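Local structure of maternal effect protein oskar (5A4A) at residues A20-F25 with V201-L206; D30-Y35 with L188-I193; L122-N127 with D156-L161. The protein induces germline formation in Drosophila and binds RNA, probably through this OSK domain, which belongs to the SGNH hydrolase clan. One frame throughout, in Å; residues are numbered along the deposited sequence.

Contact 1: residues A20-F25 with V201-L206; sequences AYLLDF and VIETSL
Leu22 carries the centre of this apolar contact, placing its CD1 methyl 3.9 Å from CG2 of Ile202. The two side chains cross obliquely, with both Leu22 methyls near that one branch. The other methyl, Leu22 CD2, also lies 4.1 Å from Glu203 CG. Next to it, Leu23 meets the same methylene: its CD1 stands 3.9 Å from Glu203 CG, the side chains crossing at about a right angle, with Glu203 CD close behind, 4.0 Å from Leu23 CD1. A looser approach completes the first shell, Phe25 CE2 to Leu206 CD1 at 4.4 Å.

What positions these groups is local. Leu22 has CG anti to its backbone N (chi1 -166°), and this carries the branch point toward the helix. On its side of the contact the chain reverses in a type I' turn from Leu22 to Phe25, the tip of a tight beta-hairpin between strands 21-22 and 25-29. The turn is closed by a reciprocal backbone pair, Leu22 N to Phe25 O and Phe25 N to Leu22 O, each bond 2.8 Å. Leu22 O also lies in the plane of the Phe25 ring, at its edge. On the helix side, a backbone bond from Leu206 N to Glu203 O anchors Leu206 as the chain leaves helix 192-204. At the same helix end, away from the contact itself, Val201 O accepts from both Ser205 N and Ser205 OG.

Beyond this shell, Ile82 of strand 80-84 touches Leu22, Phe25 and Leu206, while Ile118 of strand 116-120 touches Phe25 and Leu206. The contact therefore joins the hairpin tip to the C-terminal end of helix 192-204, both packed on the parallel strands 80-84 and 116-120.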
ATOM      1  N   ALA A  20       3.431   6.032  10.058  1.00 14.68           N
ATOM      2  CA  ALA A  20       2.471   4.936   9.969  1.00 12.10           C
ATOM      3  C   ALA A  20       3.114   3.617  10.359  1.00 12.38           C
ATOM      4  O   ALA A  20       4.030   3.158   9.690  1.00 13.76           O
ATOM      5  CB  ALA A  20       1.897   4.842   8.559  1.00 11.55           C
ATOM      6  N   TYR A  21       2.635   3.042  11.462  1.00 10.19           N
ATOM      7  CA  TYR A  21       3.070   1.726  11.943  1.00 10.71           C
ATOM      8  C   TYR A  21       1.861   0.887  12.370  1.00 11.13           C
ATOM      9  O   TYR A  21       0.858   1.417  12.857  1.00 13.38           O
ATOM     10  CB  TYR A  21       3.970   1.886  13.166  1.00 16.19           C
ATOM     11  CG  TYR A  21       5.448   2.061  12.895  1.00 16.61           C
ATOM     12  CD1 TYR A  21       5.932   3.215  12.292  1.00 18.56           C
ATOM     13  CD2 TYR A  21       6.366   1.083  13.281  1.00 14.64           C
ATOM     14  CE1 TYR A  21       7.281   3.390  12.065  1.00 17.69           C
ATOM     15  CE2 TYR A  21       7.726   1.250  13.055  1.00 14.00           C
ATOM     16  CZ  TYR A  21       8.169   2.410  12.441  1.00 19.33           C
ATOM     17  OH  TYR A  21       9.510   2.602  12.204  1.00 23.76           O
ATOM     18  N   LEU A  22       1.975  -0.429  12.233  1.00 10.85           N
ATOM     19  CA  LEU A  22       0.942  -1.330  12.700  1.00 19.09           C
ATOM     20  C   LEU A  22       1.654  -2.366  13.579  1.00 17.79           C
ATOM     21  O   LEU A  22       2.490  -3.122  13.088  1.00 14.56           O
ATOM     22  CB  LEU A  22       0.268  -1.973  11.484  1.00 19.84           C
ATOM     23  CG  LEU A  22      -1.056  -2.749  11.508  1.00 27.69           C
ATOM     24  CD1 LEU A  22      -1.626  -2.817  10.099  1.00 33.04           C
ATOM     25  CD2 LEU A  22      -0.870  -4.133  12.009  1.00 22.15           C
ATOM     26  N   LEU A  23       1.364  -2.358  14.882  1.00 20.16           N
ATOM     27  CA  LEU A  23       1.957  -3.318  15.828  1.00 23.28           C
ATOM     28  C   LEU A  23       3.486  -3.400  15.745  1.00 22.88           C
ATOM     29  O   LEU A  23       4.061  -4.497  15.717  1.00 25.36           O
ATOM     30  CB  LEU A  23       1.361  -4.712  15.637  1.00 20.41           C
ATOM     31  CG  LEU A  23      -0.160  -4.829  15.753  1.00 24.88           C
ATOM     32  CD1 LEU A  23      -0.598  -6.258  15.525  1.00 24.62           C
ATOM     33  CD2 LEU A  23      -0.648  -4.321  17.114  1.00 26.50           C
ATOM     34  N   ASP A  24       4.120  -2.233  15.702  1.00 22.22           N
ATOM     35  CA  ASP A  24       5.571  -2.097  15.591  1.00 18.11           C
ATOM     36  C   ASP A  24       6.146  -2.454  14.213  1.00 17.76           C
ATOM     37  O   ASP A  24       7.356  -2.402  14.029  1.00 19.90           O
ATOM     38  CB  ASP A  24       6.316  -2.838  16.719  1.00 26.06           C
ATOM     39  CG  ASP A  24       5.946  -2.329  18.105  1.00 35.41           C
ATOM     40  OD1 ASP A  24       5.852  -1.095  18.292  1.00 34.73           O
ATOM     41  OD2 ASP A  24       5.748  -3.169  19.012  1.00 37.71           O
ATOM     42  N   PHE A  25       5.289  -2.794  13.249  1.00 14.85           N
ATOM     43  CA  PHE A  25       5.725  -2.943  11.860  1.00 12.10           C
ATOM     44  C   PHE A  25       5.532  -1.633  11.096  1.00 11.39           C
ATOM     45  O   PHE A  25       4.426  -1.099  11.071  1.00 13.44           O
ATOM     46  CB  PHE A  25       4.884  -3.991  11.134  1.00 12.99           C
ATOM     47  CG  PHE A  25       5.027  -5.396  11.671  1.00 16.44           C
ATOM     48  CD1 PHE A  25       6.051  -6.226  11.240  1.00 15.48           C
ATOM     49  CD2 PHE A  25       4.105  -5.895  12.572  1.00 18.10           C
ATOM     50  CE1 PHE A  25       6.163  -7.521  11.722  1.00 16.04           C
ATOM     51  CE2 PHE A  25       4.214  -7.189  13.058  1.00 17.98           C
ATOM     52  CZ  PHE A  25       5.242  -7.997  12.630  1.00 21.03           C
ATOM     53  N   VAL A 201      -8.087  -8.354   9.577  1.00 13.61           N
ATOM     54  CA  VAL A 201      -7.516  -9.423   8.755  1.00 13.53           C
ATOM     55  C   VAL A 201      -5.989  -9.420   8.850  1.00 14.49           C
ATOM     56  O   VAL A 201      -5.363 -10.475   8.957  1.00 13.58           O
ATOM     57  CB  VAL A 201      -7.943  -9.313   7.271  1.00 20.20           C
ATOM     58  CG1 VAL A 201      -7.114 -10.257   6.398  1.00 20.32           C
ATOM     59  CG2 VAL A 201      -9.423  -9.629   7.120  1.00 22.44           C
ATOM     60  N   ILE A 202      -5.395  -8.231   8.805  1.00 13.14           N
ATOM     61  CA  ILE A 202      -3.938  -8.102   8.872  1.00 10.34           C
ATOM     62  C   ILE A 202      -3.422  -8.557  10.233  1.00 18.27           C
ATOM     63  O   ILE A 202      -2.486  -9.360  10.316  1.00 12.81           O
ATOM     64  CB  ILE A 202      -3.475  -6.655   8.583  1.00 11.15           C
ATOM     65  CG1 ILE A 202      -3.832  -6.260   7.144  1.00  9.54           C
ATOM     66  CG2 ILE A 202      -1.960  -6.512   8.830  1.00 10.53           C
ATOM     67  CD1 ILE A 202      -3.627  -4.748   6.839  1.00  9.18           C
ATOM     68  N   GLU A 203      -4.050  -8.074  11.304  1.00 12.89           N
ATOM     69  CA  GLU A 203      -3.577  -8.419  12.646  1.00 13.06           C
ATOM     70  C   GLU A 203      -3.704  -9.909  12.928  1.00 15.75           C
ATOM     71  O   GLU A 203      -2.781 -10.536  13.450  1.00 15.63           O
ATOM     72  CB  GLU A 203      -4.336  -7.633  13.724  1.00 12.01           C
ATOM     73  CG  GLU A 203      -4.047  -6.135  13.734  1.00 11.66           C
ATOM     74  CD  GLU A 203      -4.448  -5.489  15.049  1.00 17.65           C
ATOM     75  OE1 GLU A 203      -4.822  -6.231  15.974  1.00 20.72           O
ATOM     76  OE2 GLU A 203      -4.388  -4.251  15.167  1.00 18.79           O
ATOM     77  N   THR A 204      -4.854 -10.480  12.590  1.00 12.37           N
ATOM     78  CA  THR A 204      -5.108 -11.874  12.933  1.00 13.45           C
ATOM     79  C   THR A 204      -4.214 -12.812  12.117  1.00 14.16           C
ATOM     80  O   THR A 204      -3.925 -13.928  12.542  1.00 13.91           O
ATOM     81  CB  THR A 204      -6.587 -12.239  12.762  1.00 25.12           C
ATOM     82  OG1 THR A 204      -6.992 -11.997  11.410  1.00 28.74           O
ATOM     83  CG2 THR A 204      -7.437 -11.390  13.692  1.00 26.33           C
ATOM     84  N   SER A 205      -3.753 -12.340  10.965  1.00 14.89           N
ATOM     85  CA  SER A 205      -2.826 -13.113  10.150  1.00 11.61           C
ATOM     86  C   SER A 205      -1.399 -13.080  10.704  1.00 15.18           C
ATOM     87  O   SER A 205      -0.527 -13.841  10.260  1.00 14.31           O
ATOM     88  CB  SER A 205      -2.833 -12.576   8.718  1.00 14.37           C
ATOM     89  OG  SER A 205      -4.120 -12.705   8.146  1.00 19.00           O
ATOM     90  N   LEU A 206      -1.153 -12.198  11.668  1.00 14.59           N
ATOM     91  CA  LEU A 206       0.200 -12.007  12.186  1.00 12.62           C
ATOM     92  C   LEU A 206       0.303 -12.272  13.687  1.00 14.95           C
ATOM     93  O   LEU A 206       1.299 -11.931  14.329  1.00 13.37           O
ATOM     94  CB  LEU A 206       0.666 -10.574  11.879  1.00 10.71           C
ATOM     95  CG  LEU A 206       0.839 -10.207  10.403  1.00 10.14           C
ATOM     96  CD1 LEU A 206       1.214  -8.724  10.288  1.00 11.75           C
ATOM     97  CD2 LEU A 206       1.914 -11.064   9.741  1.00 14.74           C
TER

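Contact 2: residues D30-Y35 with L188-I193. With SO4 (sulfate ion), chain B.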
ATOM      1  N   ASP A  30       0.060   3.326  -0.208  1.00  8.39           N
ATOM      2  CA  ASP A  30      -0.436   4.562  -0.819  1.00  8.96           C
ATOM      3  C   ASP A  30      -1.551   5.192   0.032  1.00  9.07           C
ATOM      4  O   ASP A  30      -1.588   4.982   1.241  1.00 10.04           O
ATOM      5  CB  ASP A  30      -0.869   4.276  -2.267  1.00 11.37           C
ATOM      6  CG  ASP A  30      -1.851   3.126  -2.370  1.00  9.03           C
ATOM      7  OD1 ASP A  30      -2.793   3.068  -1.552  1.00 11.43           O
ATOM      8  OD2 ASP A  30      -1.688   2.271  -3.273  1.00 15.42           O
ATOM      9  N   ASP A  31      -2.458   5.969  -0.572  1.00  9.59           N
ATOM     10  CA  ASP A  31      -3.527   6.601   0.209  1.00 11.97           C
ATOM     11  C   ASP A  31      -4.386   5.649   1.015  1.00 11.85           C
ATOM     12  O   ASP A  31      -4.895   6.042   2.058  1.00 10.51           O
ATOM     13  CB  ASP A  31      -4.465   7.435  -0.662  1.00 10.24           C
ATOM     14  CG  ASP A  31      -3.912   8.806  -0.968  1.00 13.04           C
ATOM     15  OD1 ASP A  31      -3.919   9.675  -0.056  1.00 12.39           O
ATOM     16  OD2 ASP A  31      -3.490   9.014  -2.126  1.00 10.73           O
ATOM     17  N   PHE A  32      -4.574   4.415   0.541  1.00 12.68           N
ATOM     18  CA  PHE A  32      -5.453   3.495   1.272  1.00  9.10           C
ATOM     19  C   PHE A  32      -4.908   3.135   2.650  1.00  9.49           C
ATOM     20  O   PHE A  32      -5.610   3.255   3.650  1.00 11.18           O
ATOM     21  CB  PHE A  32      -5.782   2.240   0.460  1.00  9.53           C
ATOM     22  CG  PHE A  32      -6.608   2.521  -0.758  1.00 10.26           C
ATOM     23  CD1 PHE A  32      -7.938   2.910  -0.637  1.00 12.31           C
ATOM     24  CD2 PHE A  32      -6.058   2.410  -2.020  1.00 14.27           C
ATOM     25  CE1 PHE A  32      -8.701   3.178  -1.756  1.00 12.62           C
ATOM     26  CE2 PHE A  32      -6.820   2.676  -3.147  1.00 15.53           C
ATOM     27  CZ  PHE A  32      -8.141   3.072  -3.010  1.00 10.84           C
ATOM     28  N   MET A  33      -3.658   2.698   2.708  1.00 12.08           N
ATOM     29  CA  MET A  33      -3.040   2.433   3.996  1.00 12.24           C
ATOM     30  C   MET A  33      -2.742   3.719   4.774  1.00 10.49           C
ATOM     31  O   MET A  33      -2.831   3.725   5.996  1.00 10.14           O
ATOM     32  CB  MET A  33      -1.793   1.559   3.843  1.00 14.25           C
ATOM     33  CG  MET A  33      -2.107   0.105   3.495  1.00 18.65           C
ATOM     34  SD  MET A  33      -3.098  -0.665   4.782  1.00 24.74           S
ATOM     35  CE  MET A  33      -2.077  -0.268   6.183  1.00 19.17           C
ATOM     36  N   LEU A  34      -2.419   4.806   4.070  1.00 10.11           N
ATOM     37  CA  LEU A  34      -2.243   6.104   4.725  1.00  9.20           C
ATOM     38  C   LEU A  34      -3.505   6.471   5.512  1.00 12.71           C
ATOM     39  O   LEU A  34      -3.433   6.855   6.680  1.00 11.33           O
ATOM     40  CB  LEU A  34      -1.912   7.192   3.704  1.00  8.01           C
ATOM     41  CG  LEU A  34      -1.647   8.603   4.259  1.00 11.55           C
ATOM     42  CD1 LEU A  34      -0.555   8.556   5.311  1.00 12.20           C
ATOM     43  CD2 LEU A  34      -1.254   9.567   3.149  1.00 12.48           C
ATOM     44  N   TYR A  35      -4.665   6.334   4.872  1.00  9.24           N
ATOM     45  CA  TYR A  35      -5.921   6.673   5.525  1.00 12.24           C
ATOM     46  C   TYR A  35      -6.268   5.718   6.662  1.00 11.86           C
ATOM     47  O   TYR A  35      -6.730   6.150   7.721  1.00 12.24           O
ATOM     48  CB  TYR A  35      -7.058   6.718   4.505  1.00 14.33           C
ATOM     49  CG  TYR A  35      -8.385   7.213   5.045  1.00 10.30           C
ATOM     50  CD1 TYR A  35      -8.505   8.475   5.637  1.00 12.38           C
ATOM     51  CD2 TYR A  35      -9.528   6.432   4.923  1.00 11.43           C
ATOM     52  CE1 TYR A  35      -9.723   8.919   6.109  1.00 11.25           C
ATOM     53  CE2 TYR A  35     -10.741   6.865   5.387  1.00 10.95           C
ATOM     54  CZ  TYR A  35     -10.842   8.114   5.974  1.00 13.37           C
ATOM     55  OH  TYR A  35     -12.070   8.530   6.428  1.00 13.75           O
ATOM     56  N   LEU A 188     -12.157   5.911  -3.658  1.00 11.88           N
ATOM     57  CA  LEU A 188     -13.288   5.613  -2.781  1.00 12.51           C
ATOM     58  C   LEU A 188     -12.732   4.910  -1.544  1.00 12.84           C
ATOM     59  O   LEU A 188     -12.304   3.746  -1.611  1.00 10.34           O
ATOM     60  CB  LEU A 188     -14.319   4.709  -3.478  1.00 13.18           C
ATOM     61  CG  LEU A 188     -15.670   4.621  -2.745  1.00 12.12           C
ATOM     62  CD1 LEU A 188     -16.353   5.996  -2.776  1.00 12.02           C
ATOM     63  CD2 LEU A 188     -16.574   3.551  -3.332  1.00 12.29           C
ATOM     64  N   PHE A 189     -12.718   5.610  -0.417  1.00 13.45           N
ATOM     65  CA  PHE A 189     -12.049   5.090   0.772  1.00 10.30           C
ATOM     66  C   PHE A 189     -12.880   4.111   1.577  1.00 10.83           C
ATOM     67  O   PHE A 189     -14.107   4.100   1.491  1.00 11.63           O
ATOM     68  CB  PHE A 189     -11.565   6.239   1.649  1.00 12.37           C
ATOM     69  CG  PHE A 189     -10.388   6.951   1.075  1.00 10.14           C
ATOM     70  CD1 PHE A 189      -9.110   6.435   1.248  1.00  9.83           C
ATOM     71  CD2 PHE A 189     -10.557   8.106   0.315  1.00  9.61           C
ATOM     72  CE1 PHE A 189      -8.007   7.071   0.698  1.00 11.85           C
ATOM     73  CE2 PHE A 189      -9.465   8.752  -0.231  1.00  9.93           C
ATOM     74  CZ  PHE A 189      -8.189   8.233  -0.043  1.00 14.74           C
ATOM     75  N   TRP A 190     -12.190   3.251   2.326  1.00 11.94           N
ATOM     76  CA  TRP A 190     -12.863   2.320   3.202  1.00 11.80           C
ATOM     77  C   TRP A 190     -13.495   3.111   4.346  1.00 12.46           C
ATOM     78  O   TRP A 190     -12.877   4.018   4.906  1.00 11.42           O
ATOM     79  CB  TRP A 190     -11.872   1.286   3.755  1.00 10.54           C
ATOM     80  CG  TRP A 190     -10.937   0.692   2.720  1.00 10.59           C
ATOM     81  CD1 TRP A 190     -11.199   0.466   1.389  1.00 14.15           C
ATOM     82  CD2 TRP A 190      -9.593   0.229   2.947  1.00  9.69           C
ATOM     83  NE1 TRP A 190     -10.088  -0.097   0.780  1.00 12.29           N
ATOM     84  CE2 TRP A 190      -9.096  -0.241   1.712  1.00 10.10           C
ATOM     85  CE3 TRP A 190      -8.763   0.186   4.072  1.00 12.95           C
ATOM     86  CZ2 TRP A 190      -7.799  -0.765   1.579  1.00  9.44           C
ATOM     87  CZ3 TRP A 190      -7.478  -0.324   3.937  1.00 10.87           C
ATOM     88  CH2 TRP A 190      -7.010  -0.794   2.697  1.00  8.95           C
ATOM     89  N   ASN A 191     -14.732   2.768   4.691  1.00 13.03           N
ATOM     90  CA  ASN A 191     -15.399   3.462   5.792  1.00 15.01           C
ATOM     91  C   ASN A 191     -14.999   2.828   7.123  1.00 12.48           C
ATOM     92  O   ASN A 191     -14.079   2.013   7.158  1.00 13.36           O
ATOM     93  CB  ASN A 191     -16.921   3.543   5.594  1.00 16.73           C
ATOM     94  CG  ASN A 191     -17.617   2.196   5.702  1.00 14.60           C
ATOM     95  OD1 ASN A 191     -17.017   1.184   6.046  1.00 15.94           O
ATOM     96  ND2 ASN A 191     -18.906   2.187   5.408  1.00 15.75           N
ATOM     97  N   LYS A 192     -15.663   3.204   8.215  1.00 14.80           N
ATOM     98  CA  LYS A 192     -15.269   2.677   9.522  1.00 15.24           C
ATOM     99  C   LYS A 192     -15.312   1.147   9.572  1.00 16.80           C
ATOM    100  O   LYS A 192     -14.396   0.505  10.079  1.00 15.54           O
ATOM    101  CB  LYS A 192     -16.116   3.275  10.653  1.00 21.30           C
ATOM    102  CG  LYS A 192     -15.716   2.744  12.031  1.00 27.33           C
ATOM    103  CD  LYS A 192     -16.278   3.597  13.162  1.00 40.97           C
ATOM    104  CE  LYS A 192     -15.210   3.941  14.204  1.00 48.19           C
ATOM    105  NZ  LYS A 192     -14.897   5.402  14.210  1.00 47.84           N
ATOM    106  N   ILE A 193     -16.382   0.574   9.035  1.00 14.14           N
ATOM    107  CA  ILE A 193     -16.538  -0.882   8.993  1.00 16.21           C
ATOM    108  C   ILE A 193     -15.452  -1.523   8.117  1.00 17.12           C
ATOM    109  O   ILE A 193     -14.829  -2.524   8.499  1.00 14.47           O
ATOM    110  CB  ILE A 193     -17.936  -1.260   8.469  1.00 16.47           C
ATOM    111  CG1 ILE A 193     -19.019  -0.698   9.393  1.00 24.97           C
ATOM    112  CG2 ILE A 193     -18.067  -2.765   8.310  1.00 21.63           C
ATOM    113  CD1 ILE A 193     -20.416  -0.711   8.781  1.00 32.86           C
TER
HETATM  114  S   SO4 B1607     -16.335   6.829   7.978  1.00 17.87           S
HETATM  115  O1  SO4 B1607     -17.195   7.947   7.606  1.00 20.41           O
HETATM  116  O2  SO4 B1607     -15.469   7.205   9.086  1.00 17.56           O
HETATM  117  O3  SO4 B1607     -17.158   5.696   8.399  1.00 18.04           O
HETATM  118  O4  SO4 B1607     -15.518   6.486   6.823  1.00 18.68           O
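Phe32 and Trp190 present nearly parallel rings: the phenyl and five-membered ring planes differ by 15°, but centroids 5.4 Å apart leave little overlap. Phe32 CD1 stands 3.8 Å above one face of the Trp190 indole, displaced toward the rim, and Phe32 CB packs against CZ2 of Trp190. At the edge of the Phe32 ring, in its plane, lies Leu188 O; Trp190 O sits likewise at the edge of the Tyr35 ring, 3.6 Å from Tyr35 CE2, while accepting from Arg195. Phe189 reaches between Phe32 and Tyr35, oblique to both, with its CD1 3.7 Å from Tyr35 CD2. Tyr35 CG, anti to its backbone N (chi1 -173°), thereby lies beside Phe189 CD1. The Phe189 edge faces the backbone of Asp31, CE1 lying 3.5 Å from Asp31 O.

The helix bearing Phe32 is N-capped by Asp30, whose OD1 accepts from Phe32 N at 3.1 Å. Asp31 instead turns its carboxylate to Ser59. Lys192 N donates to sulfate O3 over 2.9 Å; Gln174 and Arg195 also hydrogen-bond this anion, probably from the crystallisation liquor.

Phe32, Tyr35, Phe189 and Trp190 make a buried aromatic cluster, joining helix 31-40 to the loop before helix 192-204 of the SGNH hydrolase-like fold.

Contact 3: residues L122-N127 with D156-L161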
ATOM      1  N   LEU A 122      -4.298  -6.529  -2.940  1.00  7.63           N
ATOM      2  CA  LEU A 122      -5.022  -5.267  -3.135  1.00  8.46           C
ATOM      3  C   LEU A 122      -6.507  -5.412  -2.847  1.00 12.50           C
ATOM      4  O   LEU A 122      -7.155  -6.327  -3.340  1.00 11.29           O
ATOM      5  CB  LEU A 122      -4.843  -4.749  -4.556  1.00 10.09           C
ATOM      6  CG  LEU A 122      -3.404  -4.546  -5.022  1.00  8.16           C
ATOM      7  CD1 LEU A 122      -3.384  -3.815  -6.364  1.00  9.24           C
ATOM      8  CD2 LEU A 122      -2.632  -3.761  -3.961  1.00 12.00           C
ATOM      9  N   ALA A 123      -7.040  -4.491  -2.053  1.00 13.16           N
ATOM     10  CA  ALA A 123      -8.485  -4.370  -1.890  1.00 12.34           C
ATOM     11  C   ALA A 123      -9.124  -4.003  -3.228  1.00 11.74           C
ATOM     12  O   ALA A 123      -8.487  -3.382  -4.080  1.00 13.19           O
ATOM     13  CB  ALA A 123      -8.813  -3.299  -0.831  1.00 10.48           C
ATOM     14  N   PRO A 124     -10.391  -4.392  -3.424  1.00 12.81           N
ATOM     15  CA  PRO A 124     -11.106  -3.940  -4.620  1.00 14.03           C
ATOM     16  C   PRO A 124     -11.149  -2.409  -4.633  1.00 10.87           C
ATOM     17  O   PRO A 124     -11.216  -1.796  -3.568  1.00 11.92           O
ATOM     18  CB  PRO A 124     -12.517  -4.505  -4.420  1.00 16.45           C
ATOM     19  CG  PRO A 124     -12.626  -4.745  -2.930  1.00 16.63           C
ATOM     20  CD  PRO A 124     -11.255  -5.160  -2.510  1.00 12.74           C
ATOM     21  N   LEU A 125     -11.079  -1.812  -5.814  1.00  9.44           N
ATOM     22  CA  LEU A 125     -11.251  -0.367  -5.957  1.00 12.41           C
ATOM     23  C   LEU A 125     -12.739  -0.114  -6.159  1.00 15.33           C
ATOM     24  O   LEU A 125     -13.284  -0.349  -7.246  1.00 13.80           O
ATOM     25  CB  LEU A 125     -10.426   0.147  -7.141  1.00 14.05           C
ATOM     26  CG  LEU A 125      -8.916  -0.066  -6.981  1.00 17.92           C
ATOM     27  CD1 LEU A 125      -8.167   0.270  -8.264  1.00 20.59           C
ATOM     28  CD2 LEU A 125      -8.376   0.762  -5.816  1.00 16.19           C
ATOM     29  N   GLY A 126     -13.399   0.331  -5.094  1.00 12.94           N
ATOM     30  CA  GLY A 126     -14.851   0.365  -5.055  1.00 13.80           C
ATOM     31  C   GLY A 126     -15.533   1.216  -6.113  1.00 17.32           C
ATOM     32  O   GLY A 126     -16.612   0.859  -6.593  1.00 19.53           O
ATOM     33  N   ASN A 127     -14.914   2.329  -6.489  1.00 13.61           N
ATOM     34  CA  ASN A 127     -15.516   3.190  -7.512  1.00 13.38           C
ATOM     35  C   ASN A 127     -15.253   2.726  -8.946  1.00 16.78           C
ATOM     36  O   ASN A 127     -15.778   3.305  -9.895  1.00 18.13           O
ATOM     37  CB  ASN A 127     -15.100   4.658  -7.332  1.00 13.76           C
ATOM     38  CG  ASN A 127     -13.590   4.843  -7.235  1.00 13.51           C
ATOM     39  OD1 ASN A 127     -12.869   3.960  -6.778  1.00 17.36           O
ATOM     40  ND2 ASN A 127     -13.114   6.009  -7.655  1.00 16.27           N
ATOM     41  N   ASP A 156      -4.385 -11.962   2.481  1.00 13.09           N
ATOM     42  CA  ASP A 156      -5.486 -11.657   1.576  1.00 16.48           C
ATOM     43  C   ASP A 156      -6.481 -10.709   2.256  1.00 13.03           C
ATOM     44  O   ASP A 156      -7.334 -11.141   3.040  1.00 13.02           O
ATOM     45  CB  ASP A 156      -6.146 -12.969   1.115  1.00 15.76           C
ATOM     46  CG  ASP A 156      -7.489 -12.761   0.412  1.00 18.49           C
ATOM     47  OD1 ASP A 156      -7.768 -11.662  -0.117  1.00 16.75           O
ATOM     48  OD2 ASP A 156      -8.278 -13.725   0.390  1.00 18.51           O
ATOM     49  N   ILE A 157      -6.365  -9.414   1.963  1.00 12.89           N
ATOM     50  CA  ILE A 157      -7.355  -8.444   2.442  1.00 11.62           C
ATOM     51  C   ILE A 157      -8.496  -8.232   1.450  1.00 12.35           C
ATOM     52  O   ILE A 157      -9.538  -7.669   1.803  1.00 13.67           O
ATOM     53  CB  ILE A 157      -6.733  -7.055   2.795  1.00 10.93           C
ATOM     54  CG1 ILE A 157      -6.104  -6.395   1.563  1.00  9.55           C
ATOM     55  CG2 ILE A 157      -5.713  -7.189   3.929  1.00 13.24           C
ATOM     56  CD1 ILE A 157      -5.823  -4.880   1.749  1.00 10.60           C
ATOM     57  N   HIS A 158      -8.277  -8.640   0.202  1.00 12.25           N
ATOM     58  CA  HIS A 158      -9.279  -8.490  -0.852  1.00 12.40           C
ATOM     59  C   HIS A 158     -10.601  -9.171  -0.479  1.00 14.18           C
ATOM     60  O   HIS A 158     -11.671  -8.590  -0.625  1.00 13.28           O
ATOM     61  CB  HIS A 158      -8.751  -9.054  -2.179  1.00 12.85           C
ATOM     62  CG  HIS A 158      -9.651  -8.792  -3.346  1.00 12.31           C
ATOM     63  ND1 HIS A 158     -10.629  -9.682  -3.749  1.00 16.27           N
ATOM     64  CD2 HIS A 158      -9.723  -7.745  -4.204  1.00 11.53           C
ATOM     65  CE1 HIS A 158     -11.265  -9.190  -4.794  1.00 14.48           C
ATOM     66  NE2 HIS A 158     -10.736  -8.015  -5.094  1.00 13.94           N
ATOM     67  N   SER A 159     -10.519 -10.399   0.029  1.00 13.00           N
ATOM     68  CA  SER A 159     -11.716 -11.198   0.306  1.00 17.73           C
ATOM     69  C   SER A 159     -12.686 -10.583   1.315  1.00 16.44           C
ATOM     70  O   SER A 159     -13.902 -10.747   1.190  1.00 16.53           O
ATOM     71  CB  SER A 159     -11.324 -12.616   0.746  1.00 17.46           C
ATOM     72  OG  SER A 159     -10.711 -13.313  -0.325  1.00 18.97           O
ATOM     73  N   CYS A 160     -12.163  -9.859   2.299  1.00 16.22           N
ATOM     74  CA  CYS A 160     -13.026  -9.299   3.334  1.00 19.60           C
ATOM     75  C   CYS A 160     -13.889  -8.142   2.828  1.00 21.53           C
ATOM     76  O   CYS A 160     -14.822  -7.727   3.505  1.00 21.00           O
ATOM     77  CB  CYS A 160     -12.225  -8.882   4.575  1.00 21.42           C
ATOM     78  SG  CYS A 160     -11.349  -7.287   4.484  1.00 18.45           S
ATOM     79  N   LEU A 161     -13.587  -7.640   1.633  1.00 18.37           N
ATOM     80  CA  LEU A 161     -14.313  -6.497   1.083  1.00 18.72           C
ATOM     81  C   LEU A 161     -15.205  -6.880  -0.106  1.00 21.22           C
ATOM     82  O   LEU A 161     -15.767  -6.016  -0.775  1.00 24.37           O
ATOM     83  CB  LEU A 161     -13.333  -5.377   0.701  1.00 13.23           C
ATOM     84  CG  LEU A 161     -12.580  -4.723   1.869  1.00 18.40           C
ATOM     85  CD1 LEU A 161     -11.534  -3.741   1.382  1.00 18.90           C
ATOM     86  CD2 LEU A 161     -13.532  -4.009   2.821  1.00 19.38           C
TER
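Asp156 OD1, which accepts from Ser159 N at 3.0 Å and from Asn121 ND2, shapes the turn that brings His158 against Leu122 and Pro124. The bond to Ser159 N defines an Asx motif, its donor on the syn side but 33° out of the carboxylate plane. The second oxygen, Asp156 OD2, receives Ser159 OG through its syn lone pair at 2.6 Å, so the carboxylate is held at both oxygens. Asn121 also secures the backbone, its OD1 accepting from the N of both Ile157 and His158. These are loops following parallel strands 116-120 and 154-155, linked through helix 132-148 as a beta-alpha-beta crossover.

Across the contact, His158 has CG anti to its backbone N (chi1 -173°), which starts the side chain toward 122-127. The imidazole edge then faces Leu122 O, in the ring plane and 3.1 Å from His158 CD2. The same carbon lies 3.4 Å from Pro124 CD, which approaches the ring obliquely. An alanine in place of His158 would probably open a gap beside Pro124 CD and deprive Leu122 O of its close ring-edge neighbour. The pyrrolidine is also met by Leu161 at about a right angle, with Pro124 CG 3.8 Å from Leu161 CB. Deeper in, Ala123 CB touches Leu161 CD1 at 3.5 Å.

How the contacts relate
From the N terminus the chain opens contact 1 at the hairpin tip 20-25, then contact 2 at 30-35, and later contact 3 at 122-127. It closes them in reverse order, at 156-161, 188-193 and 201-206, so the three loops are concentric and none cross. Contact 2 is made by the loop that runs into helix 192-204 and contact 1 lies at that helix's end, with centres about 15 Å apart. Contact 3 touches both others. Trp190 CZ2 lies 3.6 Å from Ala123 CB, and Ile202 CG1 lies 3.8 Å from Ile157 CG2. They tie the C-terminal helix and the loop before it to the hairpin, helix 31-40 and the loops after the parallel strands.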